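Local atomic coordinates of tyrosinase (PDB entry 5ZRD), a protein that uses a pair of copper ions to hydroxylate monophenols to catechols and, as is usual for tyrosinases, probably oxidises these on to quinones. Residues A[171-185]-A[300-314]. Sequence-based numbering, arbitrary orientation.
Sequences KPKGYVTVRYPLSGL and ANGDMGENNTAGMDP
Val178 and Asp303 meet backbone to backbone: Asp303 N donates to Val178 O at 3.1 Å, and farther along Gly184 N reaches Asn301 O at 3.0 Å, tying the loop 171-185 to a segment that turns through a short 3-10 stretch at 303-305; no sheet forms. The Asp303 carboxylate sits in the middle and takes four direct hydrogen bonds. Asp303 OD1 receives Val178 N nearly along the C-O axis at 3.0 Å. Tyr175 OH reaches Asp303 OD1 on the syn side at 2.6 Å. OD2 accepts Thr309 OG1 on its anti side, while Lys171 NZ comes down from above the carboxylate plane to make a salt bridge to Asp303 OD2 at 2.9 Å. The bent Lys171 chain lays CE over one face of the Tyr175 ring, toward the rim, and its NZ also binds Gly184 O. With this many donors, the buried carboxylate is probably held as the anion.

A second ion pair joins Arg179 to Asp313. Arg179, extended from CG to NE, grips Asp313 side-on, NE to OD2 at 3.0 Å and NH2 to OD1 at 2.8 Å; both oxygens use syn lone pairs and the two flat groups lie only 10° apart. Water 3 links Asp313 OD2 with Val178 O and Met304 N.

Asp313 OD1 also caps Ile315 N at the start of helix 315-334, which carries the copper ligand His320. Helices 189-200 and 205-221 cover the Tyr180-Ser183 side, so the contact packs the loop 171-185 against the segment that carries Asn307 of the oxygen pocket and supports the copper ligand His281 of helix 274-285 through Met304 O.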
# COMPACT_ATOMS: atom_id res chain seq x y z
N LYS A 171 -24.08 -11.23 -5.62
CA LYS A 171 -25.37 -11.81 -5.86
C LYS A 171 -25.40 -12.37 -7.28
O LYS A 171 -25.04 -11.66 -8.23
CB LYS A 171 -26.44 -10.75 -5.59
CG LYS A 171 -26.95 -10.76 -4.16
CD LYS A 171 -27.36 -9.45 -3.55
CE LYS A 171 -28.83 -9.39 -3.24
NZ LYS A 171 -29.14 -8.92 -1.87
N PRO A 172 -25.84 -13.65 -7.43
CA PRO A 172 -25.73 -14.30 -8.74
C PRO A 172 -26.72 -13.78 -9.78
O PRO A 172 -27.78 -13.20 -9.44
CB PRO A 172 -26.13 -15.76 -8.47
CG PRO A 172 -27.16 -15.65 -7.37
CD PRO A 172 -26.59 -14.54 -6.51
N LYS A 173 -26.40 -14.06 -11.04
CA LYS A 173 -27.36 -13.91 -12.13
C LYS A 173 -28.65 -14.64 -11.78
O LYS A 173 -28.58 -15.74 -11.24
CB LYS A 173 -26.84 -14.54 -13.42
CG LYS A 173 -27.78 -14.42 -14.61
CD LYS A 173 -27.14 -14.88 -15.88
CE LYS A 173 -28.06 -14.79 -17.07
NZ LYS A 173 -27.27 -14.90 -18.32
N GLY A 174 -29.79 -14.04 -12.05
CA GLY A 174 -31.09 -14.64 -11.67
C GLY A 174 -31.53 -14.33 -10.25
O GLY A 174 -32.60 -14.69 -9.85
N TYR A 175 -30.74 -13.65 -9.45
CA TYR A 175 -31.19 -13.27 -8.12
C TYR A 175 -32.45 -12.40 -8.22
O TYR A 175 -32.49 -11.52 -9.06
CB TYR A 175 -30.08 -12.50 -7.40
CG TYR A 175 -30.57 -11.90 -6.12
CD1 TYR A 175 -30.77 -12.70 -5.00
CD2 TYR A 175 -30.91 -10.56 -6.05
CE1 TYR A 175 -31.24 -12.15 -3.82
CE2 TYR A 175 -31.44 -10.01 -4.89
CZ TYR A 175 -31.61 -10.81 -3.78
OH TYR A 175 -32.09 -10.28 -2.62
N VAL A 176 -33.45 -12.61 -7.36
CA VAL A 176 -34.66 -11.76 -7.39
C VAL A 176 -34.72 -10.94 -6.09
O VAL A 176 -34.45 -11.43 -4.98
CB VAL A 176 -35.94 -12.60 -7.65
CG1 VAL A 176 -35.97 -13.88 -6.85
CG2 VAL A 176 -37.25 -11.86 -7.43
N THR A 177 -35.08 -9.66 -6.22
CA THR A 177 -35.02 -8.78 -5.07
C THR A 177 -36.10 -9.25 -4.11
O THR A 177 -37.13 -9.75 -4.62
CB THR A 177 -35.16 -7.31 -5.44
OG1 THR A 177 -36.38 -7.10 -6.15
CG2 THR A 177 -34.02 -6.81 -6.31
N VAL A 178 -35.86 -9.07 -2.81
CA VAL A 178 -36.87 -9.38 -1.81
C VAL A 178 -37.04 -8.23 -0.82
O VAL A 178 -36.14 -7.49 -0.56
CB VAL A 178 -36.53 -10.68 -1.04
CG1 VAL A 178 -36.42 -11.84 -2.01
CG2 VAL A 178 -35.27 -10.57 -0.19
N ARG A 179 -38.23 -8.21 -0.24
CA ARG A 179 -38.67 -7.33 0.79
C ARG A 179 -38.97 -8.15 2.04
O ARG A 179 -39.05 -9.39 1.98
CB ARG A 179 -39.93 -6.60 0.32
CG ARG A 179 -39.69 -5.64 -0.84
CD ARG A 179 -40.96 -5.31 -1.59
NE ARG A 179 -40.67 -4.54 -2.81
CZ ARG A 179 -41.57 -4.32 -3.75
NH1 ARG A 179 -42.83 -4.62 -3.51
NH2 ARG A 179 -41.20 -3.83 -4.93
N TYR A 180 -39.08 -7.46 3.16
CA TYR A 180 -39.60 -8.04 4.37
C TYR A 180 -40.82 -8.88 4.00
O TYR A 180 -41.64 -8.41 3.25
CB TYR A 180 -39.97 -6.90 5.31
CG TYR A 180 -40.64 -7.26 6.61
CD1 TYR A 180 -42.02 -7.41 6.68
CD2 TYR A 180 -39.91 -7.38 7.78
CE1 TYR A 180 -42.65 -7.74 7.87
CE2 TYR A 180 -40.52 -7.69 8.98
CZ TYR A 180 -41.90 -7.86 9.03
OH TYR A 180 -42.51 -8.08 10.23
N PRO A 181 -40.94 -10.10 4.52
CA PRO A 181 -40.13 -10.60 5.68
C PRO A 181 -39.01 -11.54 5.23
O PRO A 181 -38.49 -12.30 6.04
CB PRO A 181 -41.15 -11.41 6.49
CG PRO A 181 -41.94 -12.07 5.38
CD PRO A 181 -42.07 -11.01 4.29
N LEU A 182 -38.63 -11.47 3.97
CA LEU A 182 -37.60 -12.36 3.38
C LEU A 182 -36.18 -11.76 3.46
O LEU A 182 -35.98 -10.54 3.60
CB LEU A 182 -37.96 -12.65 1.93
CG LEU A 182 -39.29 -13.37 1.69
CD1 LEU A 182 -39.42 -13.80 0.23
CD2 LEU A 182 -39.39 -14.59 2.59
N SER A 183 -35.21 -12.67 3.32
CA SER A 183 -33.81 -12.36 3.25
C SER A 183 -33.25 -12.65 1.85
O SER A 183 -33.59 -13.67 1.19
CB SER A 183 -33.08 -13.15 4.29
OG SER A 183 -31.72 -12.75 4.34
N GLY A 184 -32.36 -11.78 1.40
CA GLY A 184 -31.63 -12.08 0.15
C GLY A 184 -30.14 -11.82 0.24
O GLY A 184 -29.54 -11.47 -0.75
N LEU A 185 -29.51 -12.06 1.37
CA LEU A 185 -28.05 -11.93 1.45
C LEU A 185 -27.45 -13.33 1.20
O LEU A 185 -27.74 -14.24 1.96
CB LEU A 185 -27.69 -11.37 2.83
CG LEU A 185 -26.29 -10.79 2.98
CD1 LEU A 185 -26.15 -9.43 2.28
CD2 LEU A 185 -25.94 -10.67 4.46
N ALA A 300 -34.35 -10.61 8.33
CA ALA A 300 -34.86 -10.36 6.97
C ALA A 300 -33.95 -9.36 6.21
O ALA A 300 -34.12 -8.15 6.27
CB ALA A 300 -36.29 -9.88 7.01
N ASN A 301 -32.98 -9.88 5.51
CA ASN A 301 -31.96 -9.03 4.88
C ASN A 301 -32.41 -8.66 3.45
O ASN A 301 -31.79 -9.04 2.44
CB ASN A 301 -30.60 -9.72 4.86
CG ASN A 301 -29.94 -9.82 6.22
OD1 ASN A 301 -30.07 -8.94 7.08
ND2 ASN A 301 -29.12 -10.84 6.38
N GLY A 302 -33.47 -7.89 3.40
CA GLY A 302 -34.06 -7.47 2.14
C GLY A 302 -33.23 -6.39 1.45
O GLY A 302 -32.44 -5.71 2.06
N ASP A 303 -33.41 -6.25 0.15
CA ASP A 303 -32.53 -5.38 -0.58
C ASP A 303 -32.64 -3.93 -0.13
O ASP A 303 -31.63 -3.26 0.01
CB ASP A 303 -32.72 -5.55 -2.09
CG ASP A 303 -32.26 -6.90 -2.58
OD1 ASP A 303 -33.09 -7.83 -2.52
OD2 ASP A 303 -31.07 -7.04 -3.00
N MET A 304 -33.85 -3.47 0.16
CA MET A 304 -34.14 -2.08 0.57
C MET A 304 -33.51 -1.73 1.93
O MET A 304 -33.43 -0.56 2.27
CB MET A 304 -35.65 -1.85 0.64
CG MET A 304 -36.29 -1.49 -0.69
SD MET A 304 -35.85 0.16 -1.29
CE MET A 304 -36.69 1.20 -0.11
N GLY A 305 -33.06 -2.71 2.71
CA GLY A 305 -32.67 -2.51 4.10
C GLY A 305 -31.30 -1.91 4.29
O GLY A 305 -30.99 -1.50 5.39
N GLU A 306 -30.48 -1.85 3.23
CA GLU A 306 -29.14 -1.33 3.24
C GLU A 306 -28.91 -0.65 1.88
O GLU A 306 -29.66 -0.85 0.90
CB GLU A 306 -28.09 -2.44 3.41
CG GLU A 306 -27.85 -2.89 4.86
CD GLU A 306 -28.91 -3.73 5.57
OE1 GLU A 306 -29.79 -4.29 4.91
OE2 GLU A 306 -28.85 -3.80 6.81
N ASN A 307 -27.88 0.18 1.77
CA ASN A 307 -27.74 0.98 0.59
C ASN A 307 -27.16 0.12 -0.55
O ASN A 307 -27.21 0.52 -1.71
CB ASN A 307 -26.92 2.22 0.89
CG ASN A 307 -27.74 3.32 1.53
OD1 ASN A 307 -27.23 4.05 2.39
ND2 ASN A 307 -29.00 3.45 1.15
N ASN A 308 -26.63 -1.07 -0.25
CA ASN A 308 -25.84 -1.85 -1.23
C ASN A 308 -26.64 -2.13 -2.51
O ASN A 308 -26.19 -1.82 -3.60
CB ASN A 308 -25.37 -3.16 -0.62
CG ASN A 308 -24.33 -2.93 0.44
OD1 ASN A 308 -23.14 -3.20 0.24
ND2 ASN A 308 -24.78 -2.37 1.53
N THR A 309 -27.85 -2.68 -2.36
CA THR A 309 -28.64 -3.11 -3.51
C THR A 309 -30.09 -2.62 -3.42
O THR A 309 -30.94 -3.03 -4.20
CB THR A 309 -28.64 -4.65 -3.61
OG1 THR A 309 -29.12 -5.27 -2.41
CG2 THR A 309 -27.25 -5.18 -3.89
N ALA A 310 -30.39 -1.69 -2.54
CA ALA A 310 -31.76 -1.13 -2.47
C ALA A 310 -32.22 -0.60 -3.83
O ALA A 310 -33.39 -0.64 -4.17
CB ALA A 310 -31.80 -0.03 -1.47
N GLY A 311 -31.29 -0.04 -4.59
CA GLY A 311 -31.67 0.54 -5.90
C GLY A 311 -32.16 -0.51 -6.89
O GLY A 311 -32.74 -0.13 -7.90
N MET A 312 -31.96 -1.80 -6.63
CA MET A 312 -32.40 -2.84 -7.58
C MET A 312 -33.86 -3.19 -7.31
O MET A 312 -34.44 -3.89 -8.09
CB MET A 312 -31.57 -4.12 -7.47
CG MET A 312 -30.12 -3.96 -7.83
SD MET A 312 -29.90 -3.39 -9.54
CE MET A 312 -28.13 -3.19 -9.64
N ASP A 313 -34.44 -2.73 -6.22
CA ASP A 313 -35.86 -2.97 -5.98
C ASP A 313 -36.68 -1.81 -6.54
O ASP A 313 -36.55 -0.70 -6.07
CB ASP A 313 -36.14 -3.12 -4.50
CG ASP A 313 -37.57 -3.48 -4.21
OD1 ASP A 313 -38.50 -3.14 -5.02
OD2 ASP A 313 -37.73 -4.15 -3.15
N PRO A 314 -37.56 -2.07 -7.51
CA PRO A 314 -38.37 -1.00 -8.15
C PRO A 314 -39.05 -0.05 -7.15
O PRO A 314 -39.24 1.14 -7.52
CB PRO A 314 -39.43 -1.75 -8.97
CG PRO A 314 -38.74 -3.05 -9.34
CD PRO A 314 -37.90 -3.37 -8.13
O HOH W 1 -27.73 -6.38 -0.28
O HOH W 2 -38.26 -6.91 -4.39
O HOH W 3 -36.11 -4.86 -0.90